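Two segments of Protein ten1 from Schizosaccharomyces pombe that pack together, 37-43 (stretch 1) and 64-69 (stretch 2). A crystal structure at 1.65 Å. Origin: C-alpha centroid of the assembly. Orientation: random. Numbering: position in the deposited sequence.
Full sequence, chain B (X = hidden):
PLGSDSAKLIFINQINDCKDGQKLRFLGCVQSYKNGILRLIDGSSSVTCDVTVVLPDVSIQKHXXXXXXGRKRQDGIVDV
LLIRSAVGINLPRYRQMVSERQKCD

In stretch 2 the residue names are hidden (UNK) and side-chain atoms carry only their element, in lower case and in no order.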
ATOM      1  N   ILE B  37     -12.476  17.455 -14.154  1.00 33.45           N
ATOM      2  CA  ILE B  37     -11.569  16.534 -14.824  1.00 32.80           C
ATOM      3  C   ILE B  37     -10.113  16.946 -14.666  1.00 31.26           C
ATOM      4  O   ILE B  37      -9.718  18.047 -15.041  1.00 30.20           O
ATOM      5  CB  ILE B  37     -11.905  16.421 -16.330  1.00 33.57           C
ATOM      6  CG1 ILE B  37     -13.229  15.669 -16.511  1.00 35.95           C
ATOM      7  CG2 ILE B  37     -10.781  15.717 -17.075  1.00 36.86           C
ATOM      8  CD1 ILE B  37     -13.250  14.289 -15.876  1.00 33.93           C
ATOM      9  N   LEU B  38      -9.324  16.039 -14.105  1.00 28.85           N
ATOM     10  CA  LEU B  38      -7.906  16.266 -13.894  1.00 27.12           C
ATOM     11  C   LEU B  38      -7.165  15.448 -14.946  1.00 26.08           C
ATOM     12  O   LEU B  38      -7.332  14.231 -15.022  1.00 25.15           O
ATOM     13  CB  LEU B  38      -7.519  15.788 -12.493  1.00 29.30           C
ATOM     14  CG  LEU B  38      -6.243  16.299 -11.825  1.00 32.26           C
ATOM     15  CD1 LEU B  38      -5.958  15.410 -10.620  1.00 31.73           C
ATOM     16  CD2 LEU B  38      -5.074  16.280 -12.795  1.00 34.36           C
ATOM     17  N   ARG B  39      -6.358  16.112 -15.767  1.00 24.02           N
ATOM     18  CA  ARG B  39      -5.606  15.405 -16.793  1.00 23.39           C
ATOM     19  C   ARG B  39      -4.175  15.226 -16.303  1.00 21.32           C
ATOM     20  O   ARG B  39      -3.483  16.202 -16.017  1.00 20.81           O
ATOM     21  CB  ARG B  39      -5.628  16.192 -18.109  1.00 28.37           C
ATOM     22  CG  ARG B  39      -4.919  15.492 -19.264  1.00 31.35           C
ATOM     23  CD  ARG B  39      -5.286  16.124 -20.602  1.00 36.99           C
ATOM     24  NE  ARG B  39      -4.639  15.457 -21.730  1.00 41.66           N
ATOM     25  CZ  ARG B  39      -3.375  15.651 -22.094  1.00 43.90           C
ATOM     26  NH1 ARG B  39      -2.613  16.501 -21.422  1.00 45.83           N
ATOM     27  NH2 ARG B  39      -2.873  14.993 -23.133  1.00 44.89           N
ATOM     28  N   LEU B  40      -3.746  13.970 -16.186  1.00 20.57           N
ATOM     29  CA  LEU B  40      -2.395  13.668 -15.728  1.00 19.77           C
ATOM     30  C   LEU B  40      -1.579  13.037 -16.838  1.00 20.41           C
ATOM     31  O   LEU B  40      -2.099  12.273 -17.651  1.00 22.07           O
ATOM     32  CB  LEU B  40      -2.425  12.709 -14.540  1.00 19.70           C
ATOM     33  CG  LEU B  40      -3.043  13.200 -13.238  1.00 21.92           C
ATOM     34  CD1 LEU B  40      -2.896  12.111 -12.185  1.00 22.00           C
ATOM     35  CD2 LEU B  40      -2.345  14.464 -12.772  1.00 22.48           C
ATOM     36  N   ILE B  41      -0.290  13.350 -16.863  1.00 20.58           N
ATOM     37  CA  ILE B  41       0.585  12.799 -17.881  1.00 22.63           C
ATOM     38  C   ILE B  41       1.854  12.240 -17.263  1.00 22.36           C
ATOM     39  O   ILE B  41       2.208  12.555 -16.127  1.00 20.24           O
ATOM     40  CB  ILE B  41       1.003  13.869 -18.915  1.00 24.51           C
ATOM     41  CG1 ILE B  41       1.818  14.966 -18.225  1.00 25.77           C
ATOM     42  CG2 ILE B  41      -0.233  14.468 -19.581  1.00 25.52           C
ATOM     43  CD1 ILE B  41       2.357  16.022 -19.170  1.00 27.86           C
ATOM     44  N   ASP B  42       2.518  11.391 -18.030  1.00 23.79           N
ATOM     45  CA  ASP B  42       3.784  10.797 -17.633  1.00 24.27           C
ATOM     46  C   ASP B  42       4.463  10.508 -18.962  1.00 25.28           C
ATOM     47  O   ASP B  42       4.137   9.534 -19.638  1.00 26.49           O
ATOM     48  CB  ASP B  42       3.569   9.511 -16.835  1.00 25.08           C
ATOM     49  CG  ASP B  42       4.862   8.965 -16.263  1.00 27.00           C
ATOM     50  OD1 ASP B  42       5.850   9.729 -16.199  1.00 27.79           O
ATOM     51  OD2 ASP B  42       4.894   7.780 -15.873  1.00 27.92           O
ATOM     52  N   GLY B  43       5.386  11.382 -19.344  1.00 26.13           N
ATOM     53  CA  GLY B  43       6.056  11.213 -20.618  1.00 28.47           C
ATOM     54  C   GLY B  43       5.052  11.492 -21.722  1.00 29.21           C
ATOM     55  O   GLY B  43       4.385  12.530 -21.714  1.00 28.87           O
ATOM     56  N   UNK B  64       2.659  19.674 -11.054  1.00 24.04           N
ATOM     57  CA  UNK B  64       3.008  19.030  -9.794  1.00 22.26           C
ATOM     58  C   UNK B  64       2.657  17.548  -9.918  1.00 21.50           C
ATOM     59  O   UNK B  64       1.793  17.167 -10.718  1.00 20.37           O
ATOM     60  c   UNK B  64       0.275  19.745  -7.112  1.00 27.58           C
ATOM     61  c   UNK B  64       0.809  19.307  -8.462  1.00 25.33           C
ATOM     62  c   UNK B  64       2.274  19.661  -8.610  1.00 22.43           C
ATOM     63  o   UNK B  64      -0.584  20.649  -7.059  1.00 27.67           O
ATOM     64  o   UNK B  64       0.732  19.185  -6.096  1.00 28.33           O
ATOM     65  N   UNK B  65       3.339  16.716  -9.141  1.00 19.87           N
ATOM     66  CA  UNK B  65       3.113  15.279  -9.197  1.00 18.74           C
ATOM     67  C   UNK B  65       2.174  14.779  -8.108  1.00 18.15           C
ATOM     68  O   UNK B  65       2.299  15.154  -6.939  1.00 17.31           O
ATOM     69  c   UNK B  65       5.739  12.510 -13.955  1.00 21.60           C
ATOM     70  c   UNK B  65       6.366  13.711 -13.724  1.00 23.45           C
ATOM     71  c   UNK B  65       6.122  14.343 -12.499  1.00 22.54           C
ATOM     72  c   UNK B  65       5.270  13.789 -11.519  1.00 21.83           C
ATOM     73  c   UNK B  65       5.253  14.694 -10.410  1.00 21.02           C
ATOM     74  c   UNK B  65       4.451  14.540  -9.138  1.00 19.43           C
ATOM     75  c   UNK B  65       4.884  11.933 -12.999  1.00 22.80           C
ATOM     76  n   UNK B  65       6.601  15.529 -12.005  1.00 23.09           N
ATOM     77  c   UNK B  65       4.643  12.562 -11.780  1.00 20.87           C
ATOM     78  c   UNK B  65       6.073  15.733 -10.750  1.00 22.48           C
ATOM     79  N   UNK B  66       1.236  13.925  -8.510  1.00 16.02           N
ATOM     80  CA  UNK B  66       0.241  13.377  -7.595  1.00 14.88           C
ATOM     81  C   UNK B  66       0.172  11.859  -7.619  1.00 14.12           C
ATOM     82  O   UNK B  66       0.361  11.244  -8.667  1.00 15.73           O
ATOM     83  c   UNK B  66      -2.793  15.693  -8.485  1.00 18.84           C
ATOM     84  c   UNK B  66      -1.149  13.897  -7.972  1.00 16.95           C
ATOM     85  c   UNK B  66      -1.383  15.407  -7.974  1.00 16.85           C
ATOM     86  c   UNK B  66      -1.195  15.954  -6.564  1.00 18.49           C
ATOM     87  N   UNK B  67      -0.090  11.269  -6.456  1.00 13.93           N
ATOM     88  CA  UNK B  67      -0.279   9.820  -6.358  1.00 15.63           C
ATOM     89  C   UNK B  67      -1.793   9.651  -6.423  1.00 16.46           C
ATOM     90  O   UNK B  67      -2.533  10.356  -5.735  1.00 15.61           O
ATOM     91  c   UNK B  67       0.232   9.260  -5.028  1.00 17.59           C
ATOM     92  c   UNK B  67       1.722   9.012  -5.028  1.00 20.95           C
ATOM     93  n   UNK B  67       2.384   9.416  -3.953  1.00 24.50           N
ATOM     94  o   UNK B  67       2.275   8.450  -5.977  1.00 23.68           O
ATOM     95  N   UNK B  68      -2.247   8.707  -7.238  1.00 14.84           N
ATOM     96  CA  UNK B  68      -3.670   8.472  -7.428  1.00 16.05           C
ATOM     97  C   UNK B  68      -4.063   7.024  -7.182  1.00 14.68           C
ATOM     98  O   UNK B  68      -3.358   6.114  -7.595  1.00 15.39           O
ATOM     99  c   UNK B  68      -4.741  11.206  -8.456  1.00 19.20           C
ATOM    100  c   UNK B  68      -3.850  10.262  -9.217  1.00 17.26           C
ATOM    101  c   UNK B  68      -5.554   8.419  -9.129  1.00 18.66           C
ATOM    102  c   UNK B  68      -4.089   8.785  -8.897  1.00 15.59           C
ATOM    103  N   UNK B  69      -5.174   6.829  -6.482  1.00 15.56           N
ATOM    104  CA  UNK B  69      -5.736   5.497  -6.298  1.00 14.79           C
ATOM    105  C   UNK B  69      -7.150   5.680  -6.825  1.00 16.89           C
ATOM    106  O   UNK B  69      -7.864   6.584  -6.391  1.00 18.52           O
ATOM    107  c   UNK B  69      -5.810   5.043  -4.831  1.00 15.00           C
ATOM    108  c   UNK B  69      -4.414   4.874  -4.267  1.00 15.69           C
ATOM    109  c   UNK B  69      -6.565   3.702  -4.755  1.00 16.44           C
TER

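Position 64 carries three side-chain carbons in an unbranched chain, and the third holds two oxygens. This is a carboxylate at the end of a two-methylene arm. The group stays clear of stretch 1, and one of its oxygens is hydrogen-bonded elsewhere in the structure. The residue is E64.

Position 65 has one carbon leading into fused five- and six-membered rings that hold eight carbons and one nitrogen. That is an indole. Its CA-to-CB bond points away from stretch 1, yet the end of the side chain comes nearer. A carbon of the six-membered ring meets D42 and the backbone of I41. The residue is W65. Its CH2 lies 3.6 Å from OD1 of D42, which sits at the ring edge, near the ring plane. The same CH2 is 4.1 Å from the carbonyl O of I41. Neither is a hydrogen bond. An aromatic C-H edge carries a slight positive charge, so an oxygen is a reasonable neighbour there.

Position 66 has four side-chain carbons, forked at the second. The CA-to-CB bond points toward stretch 1, and the side chain touches L38 and L40. The fork beyond CB identifies L66. Its CD1 is 3.8 Å from CD1 of L38 and 4.5 Å from CD2 of L40.

Position 67 has two side-chain carbons, the second carrying one oxygen and one nitrogen. This is a short amide. Its CA-to-CB bond points away from stretch 1, and it makes no contact there. The residue is N67.

Position 68 again has four carbons, but the fork is at the first, and one arm is two carbons long. Its CA-to-CB bond points toward stretch 1, and the side chain meets L40. Branching at CB makes it I68. Its CG1 is 3.6 Å from CD1 of L40.

Position 69 has three carbons: one carrying two others. It is out of reach of stretch 1. The residue is V69, with chi1 t.

The contact joins two strands whose directions differ by 104°, with axes 8.9 Å apart at closest approach. No hydrogen bond links the stretches; the contact rests mostly on side chains, L38 and L40 against L66 and I68. The CA-to-CB bonds of L66 and I68 point toward stretch 1, while that of N67 between them points away, as alternation along a strand predicts. On stretch 1, R39 between the leucines is out of reach. These leucines and their partners are buried. W65 extends the contact to D42. Together the two stretches bury 243 Å², summed over both sides.

Stretch 2 (64-69) EWLNIV
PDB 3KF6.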